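Local coordinates for phenylalanyl-tRNA synthetase beta chain (PDB 3IG2) that forms, with the alpha subunit, the enzyme that uses ATP to attach L-phenylalanine to tRNA(Phe), represented here by the catalytic-like core domain of the beta chain, at the interface of chains A and B. Sequence-based numbering; all coordinates share one arbitrary frame. Chains: chain A/B, Phenylalanyl-tRNA synthetase beta chain.

The interface of chains A and B. Residues chain A 50, 52, 55-56, 58; chain B 108-109.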
# COMPACT_ATOMS: atom_id res chain seq x y z
N LEU A 50 30.46 -7.83 17.44
CA LEU A 50 31.57 -7.13 16.79
C LEU A 50 32.90 -7.55 17.41
O LEU A 50 32.98 -7.91 18.57
CB LEU A 50 31.44 -5.61 17.01
CG LEU A 50 30.60 -4.71 16.09
CD1 LEU A 50 29.64 -5.41 15.15
CD2 LEU A 50 29.94 -3.58 16.84
N ASN A 52 36.35 -7.02 19.09
CA ASN A 52 36.62 -6.10 20.23
C ASN A 52 35.34 -5.47 20.81
O ASN A 52 35.20 -4.22 20.88
CB ASN A 52 37.63 -5.01 19.84
CG ASN A 52 38.95 -5.59 19.40
OD1 ASN A 52 39.61 -5.05 18.51
ND2 ASN A 52 39.33 -6.70 20.00
N SER A 55 35.37 -2.43 23.19
CA SER A 55 35.92 -1.16 22.71
C SER A 55 34.86 -0.07 22.56
O SER A 55 35.21 1.09 22.37
CB SER A 55 36.65 -1.36 21.38
OG SER A 55 35.70 -1.52 20.35
N ALA A 56 33.58 -0.44 22.65
CA ALA A 56 32.48 0.52 22.52
C ALA A 56 31.13 0.09 23.11
O ALA A 56 30.87 -1.09 23.30
CB ALA A 56 32.29 0.92 21.04
N LEU A 58 28.24 0.29 21.50
CA LEU A 58 27.60 -0.52 20.50
C LEU A 58 28.55 -1.66 20.24
O LEU A 58 29.73 -1.42 19.91
CB LEU A 58 27.37 0.30 19.22
CG LEU A 58 26.46 1.51 19.39
CD1 LEU A 58 26.49 2.40 18.15
CD2 LEU A 58 25.01 1.09 19.70
N PRO B 108 32.76 5.33 18.25
CA PRO B 108 33.69 4.94 17.19
C PRO B 108 33.03 4.32 15.95
O PRO B 108 33.62 4.35 14.88
CB PRO B 108 34.57 3.89 17.87
CG PRO B 108 33.72 3.33 18.94
CD PRO B 108 32.91 4.47 19.44
N TYR B 109 31.84 3.74 16.10
CA TYR B 109 31.16 3.10 14.97
C TYR B 109 30.10 4.03 14.42
O TYR B 109 29.44 4.76 15.19
CB TYR B 109 30.48 1.78 15.38
CG TYR B 109 31.41 0.73 15.94
CD1 TYR B 109 32.25 -0.03 15.11
CD2 TYR B 109 31.43 0.46 17.31
CE1 TYR B 109 33.11 -1.01 15.65
CE2 TYR B 109 32.26 -0.51 17.85
CZ TYR B 109 33.10 -1.24 17.03
OH TYR B 109 33.92 -2.19 17.60
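The aromatic ring of B:Tyr109 meets A:Leu50 on one face, with the leucine methyl CD2 lying 3.9 Å from the ring atom CZ and displaced toward the rim. Its CD2-CE2 edge runs along the A:Ala56 to A:Leu58 stretch, and B:Pro108 of its own chain leans toward the other face. Both chains are the catalytic-like module of the phenylalanyl-tRNA synthetase beta subunit, and the patch belongs to a two-fold symmetric interface. The enzyme is a tetramer of two alpha and two beta subunits, so this pairing of isolated domains may not be the one in the intact synthetase.

A:Leu50 and B:Tyr109 approach tip to tip. The ring gets there with CG anti to its own carbonyl carbon (chi1 -59°), carrying the phenol out from the start of strand 109-120 into the loops of chain A, where B:Tyr109 buries 63 Å² of its surface. A:Ala56 CB sits at the CE2 edge, a little off the ring plane on the face opposite A:Leu50, at 3.5 Å from B:Tyr109 CE2. The same methyl also touches the pyrrolidine of B:Pro108, 3.5 Å from its CG, so that it fits into the angle between proline and tyrosine ring. The backbone carbonyl O of A:Leu58 lies beside the CE2 edge, raised from the ring plane toward the leucine face, 3.4 Å from B:Tyr109 CE2.

At the phenol tip, B:Tyr109 OH comes to 3.3 Å from the hydroxyl OG of A:Ser55, a contact too long to count as a hydrogen bond; within this patch no N or O of one chain is within bonding reach of the other. A:Ser55 OG instead bonds within chain A to the backbone O of A:Asn52, at 2.8 Å. It lies in the carbonyl plane with a C=O...OG angle of 158°, a bond that spans the short 3-10 turn 53-55 and would help to hold the serine hydroxyl toward chain A.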